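Local coordinates for protein Ika4 (Synthetic construct, PDB 6G6Q) that serves as a computationally designed WD40-type building block, two copies of which probably close into one symmetrical eight-bladed beta-propeller, with no known natural function, at residues A[36-41]-A[48-53]; A[66-71]-A[78-83]; A[17-22]-A[55-60]; A[132-137]-A[158-163]. All coordinates share one frame; numbering follows the deposited sequence.

Contact 1: A[36-41]-A[48-53]; sequences TIKVWD and LRDHDG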
loop_
_atom_site.group_PDB
_atom_site.type_symbol
_atom_site.label_atom_id
_atom_site.label_comp_id
_atom_site.label_asym_id
_atom_site.label_seq_id
_atom_site.Cartn_x
_atom_site.Cartn_y
_atom_site.Cartn_z
ATOM N N THR A 36 -7.832 17.053 -0.214
ATOM C CA THR A 36 -9.191 16.676 0.135
ATOM C C THR A 36 -9.277 15.195 0.490
ATOM O O THR A 36 -8.503 14.366 0.001
ATOM C CB THR A 36 -10.146 16.991 -1.017
ATOM O OG1 THR A 36 -9.743 16.271 -2.188
ATOM C CG2 THR A 36 -10.133 18.483 -1.322
ATOM N N ILE A 37 -10.227 14.875 1.365
ATOM C CA ILE A 37 -10.534 13.503 1.752
ATOM C C ILE A 37 -12.044 13.332 1.693
ATOM O O ILE A 37 -12.786 14.165 2.226
ATOM C CB ILE A 37 -10.003 13.166 3.159
ATOM C CG1 ILE A 37 -8.476 13.239 3.197
ATOM C CG2 ILE A 37 -10.478 11.790 3.597
ATOM C CD1 ILE A 37 -7.884 12.869 4.542
ATOM N N LYS A 38 -12.499 12.262 1.047
ATOM C CA LYS A 38 -13.922 12.007 0.871
ATOM C C LYS A 38 -14.292 10.641 1.435
ATOM O O LYS A 38 -13.517 9.685 1.340
ATOM C CB LYS A 38 -14.312 12.099 -0.607
ATOM C CG LYS A 38 -14.379 13.531 -1.115
ATOM C CD LYS A 38 -14.532 13.593 -2.624
ATOM C CE LYS A 38 -14.422 15.023 -3.122
ATOM N NZ LYS A 38 -15.361 15.929 -2.401
ATOM N N VAL A 39 -15.482 10.565 2.024
ATOM C CA VAL A 39 -15.994 9.353 2.654
ATOM C C VAL A 39 -17.249 8.934 1.902
ATOM O O VAL A 39 -18.211 9.708 1.814
ATOM C CB VAL A 39 -16.297 9.571 4.146
ATOM C CG1 VAL A 39 -16.668 8.259 4.812
ATOM C CG2 VAL A 39 -15.104 10.211 4.841
ATOM N N TRP A 40 -17.244 7.716 1.366
ATOM C CA TRP A 40 -18.317 7.228 0.513
ATOM C C TRP A 40 -19.025 6.042 1.151
ATOM O O TRP A 40 -18.398 5.217 1.824
ATOM C CB TRP A 40 -17.789 6.811 -0.864
ATOM C CG TRP A 40 -16.872 7.808 -1.484
ATOM C CD1 TRP A 40 -15.519 7.886 -1.331
ATOM C CD2 TRP A 40 -17.240 8.878 -2.360
ATOM N NE1 TRP A 40 -15.021 8.940 -2.058
ATOM C CE2 TRP A 40 -16.058 9.564 -2.699
ATOM C CE3 TRP A 40 -18.455 9.323 -2.889
ATOM C CZ2 TRP A 40 -16.055 10.670 -3.545
ATOM C CZ3 TRP A 40 -18.450 10.420 -3.729
ATOM C CH2 TRP A 40 -17.257 11.082 -4.048
ATOM N N ASP A 41 -20.332 5.962 0.925
ATOM C CA ASP A 41 -21.118 4.777 1.249
ATOM C C ASP A 41 -21.139 3.887 0.011
ATOM O O ASP A 41 -21.713 4.255 -1.019
ATOM C CB ASP A 41 -22.529 5.170 1.684
ATOM C CG ASP A 41 -23.386 3.971 2.072
ATOM O OD1 ASP A 41 -22.872 2.831 2.093
ATOM O OD2 ASP A 41 -24.585 4.176 2.360
ATOM N N LEU A 48 -20.615 10.429 1.872
ATOM C CA LEU A 48 -21.031 10.582 3.263
ATOM C C LEU A 48 -20.633 11.947 3.811
ATOM O O LEU A 48 -21.468 12.667 4.371
ATOM C CB LEU A 48 -20.447 9.455 4.115
ATOM C CG LEU A 48 -21.110 8.090 3.915
ATOM C CD1 LEU A 48 -20.426 7.023 4.753
ATOM C CD2 LEU A 48 -22.595 8.163 4.238
ATOM N N ARG A 49 -19.367 12.327 3.657
ATOM C CA ARG A 49 -18.937 13.640 4.119
ATOM C C ARG A 49 -17.645 14.041 3.425
ATOM O O ARG A 49 -16.870 13.198 2.964
ATOM C CB ARG A 49 -18.748 13.673 5.640
ATOM C CG ARG A 49 -17.674 12.739 6.175
ATOM C CD ARG A 49 -17.760 12.624 7.694
ATOM N NE ARG A 49 -18.204 13.873 8.309
ATOM C CZ ARG A 49 -19.371 14.034 8.926
ATOM N NH1 ARG A 49 -20.224 13.022 9.014
ATOM N NH2 ARG A 49 -19.689 15.210 9.451
ATOM N N ASP A 50 -17.437 15.351 3.355
ATOM C CA ASP A 50 -16.155 15.927 2.972
ATOM C C ASP A 50 -15.355 16.146 4.248
ATOM O O ASP A 50 -15.712 16.994 5.071
ATOM C CB ASP A 50 -16.347 17.243 2.220
ATOM C CG ASP A 50 -16.645 17.042 0.750
ATOM O OD1 ASP A 50 -15.991 16.187 0.117
ATOM O OD2 ASP A 50 -17.530 17.750 0.221
ATOM N N HIS A 51 -14.287 15.375 4.427
ATOM C CA HIS A 51 -13.421 15.581 5.576
ATOM C C HIS A 51 -12.770 16.961 5.497
ATOM O O HIS A 51 -12.704 17.586 4.435
ATOM C CB HIS A 51 -12.354 14.489 5.644
ATOM C CG HIS A 51 -11.544 14.505 6.904
ATOM N ND1 HIS A 51 -10.269 15.026 6.963
ATOM C CD2 HIS A 51 -11.824 14.057 8.151
ATOM C CE1 HIS A 51 -9.801 14.904 8.193
ATOM N NE2 HIS A 51 -10.724 14.317 8.932
ATOM N N ASP A 52 -12.295 17.442 6.650
ATOM C CA ASP A 52 -11.563 18.704 6.675
ATOM C C ASP A 52 -10.331 18.650 5.780
ATOM O O ASP A 52 -9.870 19.688 5.289
ATOM C CB ASP A 52 -11.162 19.052 8.109
ATOM C CG ASP A 52 -12.259 19.777 8.862
ATOM O OD1 ASP A 52 -13.386 19.871 8.332
ATOM O OD2 ASP A 52 -11.993 20.252 9.986
ATOM N N GLY A 53 -9.792 17.456 5.554
ATOM C CA GLY A 53 -8.641 17.280 4.705
ATOM C C GLY A 53 -7.366 17.802 5.348
ATOM O O GLY A 53 -7.312 18.174 6.519
#
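Val39 engages both Leu48 and Arg49 through its backbone, and the accounting of donors and acceptors starts there. Val39 N donates to Arg49 O at 3.1 Å. Val39 O receives two donors: Leu48 N, modelled at 2.5 Å, so short that the exact value is doubtful, and Arg49 N at 3.4 Å, a weak bond. Leu48 and Arg49 thus both face Val39, a classic beta bulge. Two residues further on, His51 N reaches Ile37 O at 2.9 Å, tilted 24° from the carbonyl plane. The strands run antiparallel at 173°. They form the outer hairpin of a WD40 propeller blade: strand 47-50 closes the edge of the sheet begun by 18-24, although its sequence belongs to the following repeat. On one side of this hairpin, Lys38 and Asp50 lie alongside each other. The lysine turns at its last torsion (chi4 -53°), which carries NZ to the syn side of Asp50 OD1, 2.6 Å away. A methionine in place of Lys38 would probably leave the Asp50 carboxylate without its positive mate. Arg49 CG and Val39 CG2 pack on the other side, at 3.8 Å. His51 ND1 accepts Gly53 N at 2.8 Å, well out of the ring plane, while the imidazole stacks with Trp80. Trp40 NE1 is bonded to Ser30 OG, and Asp41 OD1 to Leu43 N.

Contact 2: A[66-71]-A[78-83]; sequences NIVVSG and KVWYIG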
loop_
_atom_site.group_PDB
_atom_site.type_symbol
_atom_site.label_atom_id
_atom_site.label_comp_id
_atom_site.label_asym_id
_atom_site.label_seq_id
_atom_site.Cartn_x
_atom_site.Cartn_y
_atom_site.Cartn_z
ATOM N N ASN A 66 -13.525 1.776 12.424
ATOM C CA ASN A 66 -14.111 3.113 12.489
ATOM C C ASN A 66 -13.079 4.222 12.662
ATOM O O ASN A 66 -13.455 5.380 12.886
ATOM C CB ASN A 66 -15.156 3.217 13.607
ATOM C CG ASN A 66 -16.250 2.182 13.482
ATOM O OD1 ASN A 66 -16.791 1.960 12.399
ATOM N ND2 ASN A 66 -16.585 1.541 14.596
ATOM N N ILE A 67 -11.788 3.914 12.560
ATOM C CA ILE A 67 -10.729 4.890 12.780
ATOM C C ILE A 67 -9.899 5.010 11.509
ATOM O O ILE A 67 -9.472 3.997 10.941
ATOM C CB ILE A 67 -9.848 4.509 13.983
ATOM C CG1 ILE A 67 -10.615 4.757 15.283
ATOM C CG2 ILE A 67 -8.546 5.300 13.967
ATOM C CD1 ILE A 67 -9.875 4.317 16.523
ATOM N N VAL A 68 -9.672 6.247 11.069
ATOM C CA VAL A 68 -8.888 6.544 9.876
ATOM C C VAL A 68 -7.635 7.300 10.290
ATOM O O VAL A 68 -7.707 8.255 11.073
ATOM C CB VAL A 68 -9.689 7.366 8.851
ATOM C CG1 VAL A 68 -8.855 7.579 7.594
ATOM C CG2 VAL A 68 -11.003 6.688 8.523
ATOM N N VAL A 69 -6.494 6.885 9.748
ATOM C CA VAL A 69 -5.241 7.617 9.874
ATOM C C VAL A 69 -4.842 8.102 8.488
ATOM O O VAL A 69 -4.785 7.309 7.539
ATOM C CB VAL A 69 -4.138 6.749 10.500
ATOM C CG1 VAL A 69 -2.926 7.603 10.828
ATOM C CG2 VAL A 69 -4.668 6.070 11.746
ATOM N N SER A 70 -4.580 9.402 8.369
ATOM C CA SER A 70 -4.235 10.019 7.097
ATOM C C SER A 70 -2.963 10.842 7.246
ATOM O O SER A 70 -2.759 11.511 8.265
ATOM C CB SER A 70 -5.379 10.905 6.580
ATOM O OG SER A 70 -5.733 11.902 7.524
ATOM N N GLY A 71 -2.110 10.783 6.231
ATOM C CA GLY A 71 -0.871 11.534 6.232
ATOM C C GLY A 71 -0.737 12.364 4.973
ATOM O O GLY A 71 -1.234 12.002 3.907
ATOM N N LYS A 78 -3.040 12.582 10.922
ATOM C CA LYS A 78 -4.282 12.800 11.645
ATOM C C LYS A 78 -4.987 11.476 11.904
ATOM O O LYS A 78 -4.940 10.554 11.084
ATOM C CB LYS A 78 -5.212 13.749 10.881
ATOM C CG LYS A 78 -4.661 15.157 10.747
ATOM C CD LYS A 78 -5.646 16.087 10.070
ATOM C CE LYS A 78 -4.956 17.363 9.626
ATOM N NZ LYS A 78 -3.951 17.812 10.631
ATOM N N VAL A 79 -5.636 11.399 13.063
ATOM C CA VAL A 79 -6.387 10.229 13.503
ATOM C C VAL A 79 -7.810 10.688 13.784
ATOM O O VAL A 79 -8.034 11.487 14.703
ATOM C CB VAL A 79 -5.760 9.595 14.754
ATOM C CG1 VAL A 79 -6.486 8.310 15.128
ATOM C CG2 VAL A 79 -4.275 9.351 14.542
ATOM N N TRP A 80 -8.773 10.195 13.004
ATOM C CA TRP A 80 -10.131 10.705 13.124
ATOM C C TRP A 80 -11.164 9.590 12.999
ATOM O O TRP A 80 -10.885 8.494 12.509
ATOM C CB TRP A 80 -10.420 11.808 12.092
ATOM C CG TRP A 80 -9.946 11.547 10.691
ATOM C CD1 TRP A 80 -8.684 11.731 10.200
ATOM C CD2 TRP A 80 -10.744 11.102 9.586
ATOM N NE1 TRP A 80 -8.644 11.411 8.862
ATOM C CE2 TRP A 80 -9.895 11.023 8.461
ATOM C CE3 TRP A 80 -12.091 10.754 9.440
ATOM C CZ2 TRP A 80 -10.352 10.614 7.209
ATOM C CZ3 TRP A 80 -12.541 10.344 8.195
ATOM C CH2 TRP A 80 -11.673 10.276 7.098
ATOM N N TYR A 81 -12.377 9.913 13.453
ATOM C CA TYR A 81 -13.503 8.988 13.500
ATOM C C TYR A 81 -14.258 9.019 12.176
ATOM O O TYR A 81 -14.631 10.092 11.694
ATOM C CB TYR A 81 -14.430 9.369 14.657
ATOM C CG TYR A 81 -15.543 8.392 14.953
ATOM C CD1 TYR A 81 -15.279 7.048 15.189
ATOM C CD2 TYR A 81 -16.864 8.821 15.016
ATOM C CE1 TYR A 81 -16.304 6.158 15.471
ATOM C CE2 TYR A 81 -17.891 7.941 15.296
ATOM C CZ TYR A 81 -17.607 6.612 15.523
ATOM O OH TYR A 81 -18.633 5.737 15.802
ATOM N N ILE A 82 -14.493 7.836 11.602
ATOM C CA ILE A 82 -15.075 7.751 10.264
ATOM C C ILE A 82 -16.461 8.387 10.229
ATOM O O ILE A 82 -16.849 9.008 9.233
ATOM C CB ILE A 82 -15.113 6.286 9.789
ATOM C CG1 ILE A 82 -15.548 6.210 8.326
ATOM C CG2 ILE A 82 -16.040 5.445 10.653
ATOM C CD1 ILE A 82 -14.521 6.752 7.366
ATOM N N GLY A 83 -17.225 8.256 11.316
ATOM C CA GLY A 83 -18.613 8.674 11.279
ATOM C C GLY A 83 -18.797 10.175 11.245
ATOM O O GLY A 83 -19.783 10.668 10.688
#
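Strands 67-71 and 78-81 run antiparallel at 153°, with Val68 and Trp80 forming a hydrogen-bonded pair whose two N-H...O links are each 2.9 Å between N and O. Ser70 and Lys78 repeat this pattern, and Ile82 N extends it to Asn66 O, which it meets from above the carbonyl plane. The main side-chain event is Val68 against Trp80. The indole lies over the valine because CG of Trp80 sits between the backbone N and carbonyl carbon (chi1 44°). Val68 CB is then 3.7 Å from the centroid of the six-membered ring, 13° off its normal, which meets the definition of a CH-pi contact. Val68 CG1 touches CZ2 of Trp80 at 3.4 Å, whereas CG2 leans on Ile82 CD1 at 3.7 Å. At the rim of the indole, in its plane, Trp80 NE1 donates to Ser70 OG at 3.2 Å, nearly straight. On the reverse of the sheet, Ile67 CG2 packs on Val79 CG1 at 3.8 Å. Ser70 OG is also bonded to His54 NE2, giving the Trp-Ser-His part of the hydrogen-bond network characteristic of WD40 repeats. Chemically, Val68 packs against one face of the indole and Ser70 OG holds its N-H edge, which together probably limit rotation of the ring, already stacked with His51; the buried N-H is satisfied, and the hydroxyl links strand to loop.

Contact 3: A[17-22]-A[55-60]; sequences AITALA and QSEVTA
Thr19 OG1 donates to Val58 O at a modelled 2.5 Å, very short and so doubtful in its exact value; it is the one hydrogen bond between 17-22 and 55-60. The same threonine sets its methyl CG2 against Glu57 OE2, 3.4 Å away, and the two side chains cross at a slant. Its hydroxyl lies between the backbone N and the carbonyl carbon (chi1 49°), which directs OG1 to Val58 O and leaves CG2 for the glutamate. Next to it, Ala20 CB rests on Val58 CG2 at 4.0 Å and equally near the carbonyl carbon of Ala60, at 4.0 Å from Ala60 C. The next shell shows what sets these groups in place. Thr19 and Ala20 both face Gly31 in a classic beta bulge, and Thr59 with Ala60 makes the same bulge against Gly71; Thr19 OG1 also has a weak bond to Gly31 O. Glu57 OE1 has a long, weak ion pair with Lys73. Strands 18-22 and 58-60 meet at 46° with axes 5.5 Å apart, yet share no backbone ladder, as expected for the innermost strands of adjacent propeller blades. The same link recurs around the ring: Thr59 OG1 bonds to Ile98 O on strand 98-104, and Thr139 of the second subunit bonds to Ile18 O on strand 18-24, joining blades of different chains.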
loop_
_atom_site.group_PDB
_atom_site.type_symbol
_atom_site.label_atom_id
_atom_site.label_comp_id
_atom_site.label_asym_id
_atom_site.label_seq_id
_atom_site.Cartn_x
_atom_site.Cartn_y
_atom_site.Cartn_z
ATOM N N ALA A 17 -5.922 14.464 -8.467
ATOM C CA ALA A 17 -5.508 13.073 -8.599
ATOM C C ALA A 17 -5.714 12.295 -7.302
ATOM O O ALA A 17 -5.357 12.763 -6.219
ATOM C CB ALA A 17 -4.039 13.011 -9.015
ATOM N N ILE A 18 -6.289 11.098 -7.424
ATOM C CA ILE A 18 -6.420 10.193 -6.284
ATOM C C ILE A 18 -5.031 9.727 -5.867
ATOM O O ILE A 18 -4.308 9.105 -6.652
ATOM C CB ILE A 18 -7.317 8.996 -6.629
ATOM C CG1 ILE A 18 -8.690 9.461 -7.124
ATOM C CG2 ILE A 18 -7.458 8.073 -5.428
ATOM C CD1 ILE A 18 -9.404 10.391 -6.169
ATOM N N THR A 19 -4.654 10.015 -4.623
ATOM C CA THR A 19 -3.341 9.637 -4.122
ATOM C C THR A 19 -3.383 8.568 -3.039
ATOM O O THR A 19 -2.332 8.008 -2.710
ATOM C CB THR A 19 -2.604 10.867 -3.577
ATOM O OG1 THR A 19 -3.471 11.590 -2.693
ATOM C CG2 THR A 19 -2.169 11.779 -4.718
ATOM N N ALA A 20 -4.553 8.270 -2.478
ATOM C CA ALA A 20 -4.643 7.293 -1.402
ATOM C C ALA A 20 -6.062 6.758 -1.335
ATOM O O ALA A 20 -7.027 7.470 -1.630
ATOM C CB ALA A 20 -4.235 7.898 -0.054
ATOM N N LEU A 21 -6.179 5.498 -0.925
ATOM C CA LEU A 21 -7.458 4.811 -0.911
ATOM C C LEU A 21 -7.508 3.863 0.278
ATOM O O LEU A 21 -6.507 3.224 0.615
ATOM C CB LEU A 21 -7.671 4.040 -2.216
ATOM C CG LEU A 21 -9.077 3.929 -2.793
ATOM C CD1 LEU A 21 -9.705 5.300 -2.938
ATOM C CD2 LEU A 21 -9.014 3.217 -4.135
ATOM N N ALA A 22 -8.679 3.776 0.907
ATOM C CA ALA A 22 -8.873 2.871 2.028
ATOM C C ALA A 22 -10.312 2.383 2.015
ATOM O O ALA A 22 -11.228 3.117 1.633
ATOM C CB ALA A 22 -8.534 3.542 3.363
ATOM N N GLN A 55 -3.788 20.395 4.590
ATOM C CA GLN A 55 -3.320 21.568 3.866
ATOM C C GLN A 55 -2.374 21.212 2.727
ATOM O O GLN A 55 -1.749 22.108 2.151
ATOM C CB GLN A 55 -2.635 22.540 4.830
ATOM C CG GLN A 55 -3.572 23.148 5.857
ATOM C CD GLN A 55 -4.654 24.001 5.223
ATOM O OE1 GLN A 55 -4.448 24.599 4.166
ATOM N NE2 GLN A 55 -5.814 24.063 5.868
ATOM N N SER A 56 -2.268 19.931 2.393
ATOM C CA SER A 56 -1.323 19.455 1.396
ATOM C C SER A 56 -1.805 18.096 0.905
ATOM O O SER A 56 -2.692 17.482 1.502
ATOM C CB SER A 56 0.091 19.377 1.978
ATOM O OG SER A 56 0.968 18.716 1.091
ATOM N N GLU A 57 -1.207 17.635 -0.196
ATOM C CA GLU A 57 -1.566 16.346 -0.781
ATOM C C GLU A 57 -1.523 15.238 0.265
ATOM O O GLU A 57 -0.518 15.061 0.959
ATOM C CB GLU A 57 -0.618 16.012 -1.934
ATOM C CG GLU A 57 -0.450 14.512 -2.197
ATOM C CD GLU A 57 0.599 14.211 -3.259
ATOM O OE1 GLU A 57 1.198 15.166 -3.797
ATOM O OE2 GLU A 57 0.825 13.018 -3.555
ATOM N N VAL A 58 -2.621 14.500 0.389
ATOM C CA VAL A 58 -2.633 13.373 1.311
ATOM C C VAL A 58 -1.947 12.203 0.615
ATOM O O VAL A 58 -2.253 11.875 -0.540
ATOM C CB VAL A 58 -4.067 13.039 1.777
ATOM C CG1 VAL A 58 -5.067 14.099 1.304
ATOM C CG2 VAL A 58 -4.504 11.610 1.401
ATOM N N THR A 59 -0.958 11.620 1.290
ATOM C CA THR A 59 -0.087 10.623 0.689
ATOM C C THR A 59 -0.351 9.210 1.183
ATOM O O THR A 59 0.150 8.258 0.574
ATOM C CB THR A 59 1.386 10.984 0.951
ATOM O OG1 THR A 59 1.586 11.207 2.353
ATOM C CG2 THR A 59 1.770 12.253 0.190
ATOM N N ALA A 60 -1.124 9.042 2.253
ATOM C CA ALA A 60 -1.326 7.720 2.821
ATOM C C ALA A 60 -2.622 7.701 3.619
ATOM O O ALA A 60 -2.979 8.691 4.263
ATOM C CB ALA A 60 -0.141 7.316 3.707
#

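Contact 4: A[132-137]-A[158-163]; sequences DGHQSE and KVWYIG
His134 turns one face of its imidazole to the aliphatic chain of Lys158, the two side chains sliding past each other in opposite directions. Gly133 and His134 form the Gly-His pair of a WD40 repeat, here in the loop leading to strand 138-144. The evidence for a CH-pi contact is direct: Lys158 CD stands 4.0 Å from the ring centroid and 13° off the normal. Lys158 CG approaches His134 CE1 at 3.5 Å, and Lys158 CE comes within 3.3 Å of Gly133 O, the closest approach of the two segments. The lysine bends about its CD-CE bond (chi4 -65°), and NZ stays 4.9 Å from His134 ND1, so the aliphatic part carries the contact. Both ring nitrogens have partners: NE2 is bonded to Ser150 OG and ND1 to Thr156 OG1, which fixes the imidazole's rotation. Replacing His134 with an alanine would probably leave those two hydroxyls without their common partner and take away the flat surface under Lys158. Trp160, two residues on along the strand, also meets the loop and continues the sheet into a strand of the second subunit through an antiparallel ladder. The loop bends in a type II' turn from Asp132 to Gln135, and Gly133, at its second position with phi 62°, brings its CA to 3.6 Å from Trp160 CH2.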
loop_
_atom_site.group_PDB
_atom_site.type_symbol
_atom_site.label_atom_id
_atom_site.label_comp_id
_atom_site.label_asym_id
_atom_site.label_seq_id
_atom_site.Cartn_x
_atom_site.Cartn_y
_atom_site.Cartn_z
ATOM N N ASP A 132 15.556 8.516 13.680
ATOM C CA ASP A 132 15.795 8.977 12.319
ATOM C C ASP A 132 15.781 7.842 11.300
ATOM O O ASP A 132 15.917 8.110 10.100
ATOM C CB ASP A 132 17.124 9.742 12.240
ATOM C CG ASP A 132 18.232 9.085 13.042
ATOM O OD1 ASP A 132 17.924 8.300 13.962
ATOM O OD2 ASP A 132 19.416 9.363 12.755
ATOM N N GLY A 133 15.642 6.594 11.750
ATOM C CA GLY A 133 15.337 5.468 10.887
ATOM C C GLY A 133 16.348 5.139 9.806
ATOM O O GLY A 133 17.364 4.488 10.067
ATOM N N HIS A 134 16.067 5.570 8.577
ATOM C CA HIS A 134 16.908 5.246 7.435
ATOM C C HIS A 134 17.802 6.395 6.989
ATOM O O HIS A 134 18.802 6.146 6.306
ATOM C CB HIS A 134 16.045 4.821 6.241
ATOM C CG HIS A 134 15.310 3.535 6.446
ATOM N ND1 HIS A 134 15.685 2.359 5.832
ATOM C CD2 HIS A 134 14.209 3.241 7.177
ATOM C CE1 HIS A 134 14.853 1.395 6.182
ATOM N NE2 HIS A 134 13.949 1.904 6.999
ATOM N N GLN A 135 17.465 7.635 7.352
ATOM C CA GLN A 135 18.108 8.822 6.787
ATOM C C GLN A 135 18.051 8.774 5.263
ATOM O O GLN A 135 18.984 9.168 4.560
ATOM C CB GLN A 135 19.542 8.970 7.291
ATOM C CG GLN A 135 19.644 9.662 8.634
ATOM C CD GLN A 135 21.059 9.681 9.167
ATOM O OE1 GLN A 135 21.640 8.634 9.445
ATOM N NE2 GLN A 135 21.624 10.874 9.308
ATOM N N SER A 136 16.931 8.264 4.759
ATOM C CA SER A 136 16.645 8.108 3.344
ATOM C C SER A 136 15.145 7.882 3.242
ATOM O O SER A 136 14.563 7.233 4.113
ATOM C CB SER A 136 17.424 6.936 2.733
ATOM O OG SER A 136 17.003 6.673 1.405
ATOM N N GLU A 137 14.530 8.432 2.198
ATOM C CA GLU A 137 13.075 8.441 2.092
ATOM C C GLU A 137 12.494 7.043 2.265
ATOM O O GLU A 137 12.848 6.113 1.533
ATOM C CB GLU A 137 12.657 9.027 0.742
ATOM C CG GLU A 137 11.271 8.607 0.286
ATOM C CD GLU A 137 10.705 9.530 -0.773
ATOM O OE1 GLU A 137 11.263 10.630 -0.959
ATOM O OE2 GLU A 137 9.705 9.155 -1.422
ATOM N N LYS A 158 15.007 -2.475 6.959
ATOM C CA LYS A 158 15.190 -2.547 8.400
ATOM C C LYS A 158 14.000 -3.230 9.060
ATOM O O LYS A 158 12.871 -3.168 8.563
ATOM C CB LYS A 158 15.391 -1.153 9.001
ATOM C CG LYS A 158 16.682 -0.484 8.565
ATOM C CD LYS A 158 16.962 0.762 9.380
ATOM C CE LYS A 158 18.071 1.582 8.751
ATOM N NZ LYS A 158 19.370 0.857 8.765
ATOM N N VAL A 159 14.270 -3.880 10.190
ATOM C CA VAL A 159 13.273 -4.626 10.951
ATOM C C VAL A 159 13.358 -4.183 12.407
ATOM O O VAL A 159 14.421 -4.299 13.030
ATOM C CB VAL A 159 13.480 -6.145 10.838
ATOM C CG1 VAL A 159 12.370 -6.892 11.563
ATOM C CG2 VAL A 159 13.554 -6.570 9.379
ATOM N N TRP A 160 12.246 -3.688 12.947
ATOM C CA TRP A 160 12.174 -3.227 14.328
ATOM C C TRP A 160 11.101 -3.985 15.092
ATOM O O TRP A 160 9.984 -4.167 14.597
ATOM C CB TRP A 160 11.861 -1.734 14.413
ATOM C CG TRP A 160 13.035 -0.854 14.208
ATOM C CD1 TRP A 160 14.161 -0.792 14.971
ATOM C CD2 TRP A 160 13.200 0.112 13.168
ATOM N NE1 TRP A 160 15.027 0.146 14.463
ATOM C CE2 TRP A 160 14.458 0.718 13.357
ATOM C CE3 TRP A 160 12.409 0.520 12.094
ATOM C CZ2 TRP A 160 14.940 1.711 12.509
ATOM C CZ3 TRP A 160 12.888 1.502 11.257
ATOM C CH2 TRP A 160 14.142 2.090 11.468
ATOM N N TYR A 161 11.440 -4.403 16.308
ATOM C CA TYR A 161 10.455 -4.903 17.253
ATOM C C TYR A 161 9.903 -3.729 18.050
ATOM O O TYR A 161 10.666 -2.891 18.540
ATOM C CB TYR A 161 11.072 -5.946 18.186
ATOM C CG TYR A 161 10.182 -6.329 19.348
ATOM C CD1 TYR A 161 9.089 -7.169 19.166
ATOM C CD2 TYR A 161 10.432 -5.848 20.629
ATOM C CE1 TYR A 161 8.273 -7.518 20.224
ATOM C CE2 TYR A 161 9.619 -6.193 21.692
ATOM C CZ TYR A 161 8.544 -7.027 21.484
ATOM O OH TYR A 161 7.733 -7.373 22.539
ATOM N N ILE A 162 8.581 -3.664 18.165
ATOM C CA ILE A 162 7.896 -2.588 18.874
ATOM C C ILE A 162 7.269 -3.176 20.131
ATOM O O ILE A 162 6.421 -4.074 20.050
ATOM C CB ILE A 162 6.837 -1.912 17.990
ATOM C CG1 ILE A 162 7.465 -1.411 16.686
ATOM C CG2 ILE A 162 6.168 -0.769 18.736
ATOM C CD1 ILE A 162 8.729 -0.601 16.884
ATOM N N GLY A 163 7.678 -2.669 21.290
ATOM C CA GLY A 163 7.156 -3.154 22.555
ATOM C C GLY A 163 7.462 -2.242 23.727
ATOM O O GLY A 163 6.790 -1.231 23.932
#

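Contacts 1 and 2 are neighbouring hairpins of successive blades, their centres about 11 Å apart, and they touch: His51 NE2 comes to 3.3 Å from Trp80 CD2, and Val39 CG1 to 3.7 Å from Ile82 CD1. Contact 3 joins the inner strands of these same two blades. It meets contact 2 where Gly71 O probably accepts Thr59 N at 2.7 Å, and contact 1 where Val58 CG1 packs on Ile37 CG1 at 4.0 Å. Contact 4 lies about 32 Å from contact 1, centre to centre, across the chain's centre. Contacts 3 and 4 both touch the second subunit, contact 3 through 17-22 and contact 4 around Trp160, consistent with two chains closing one ring.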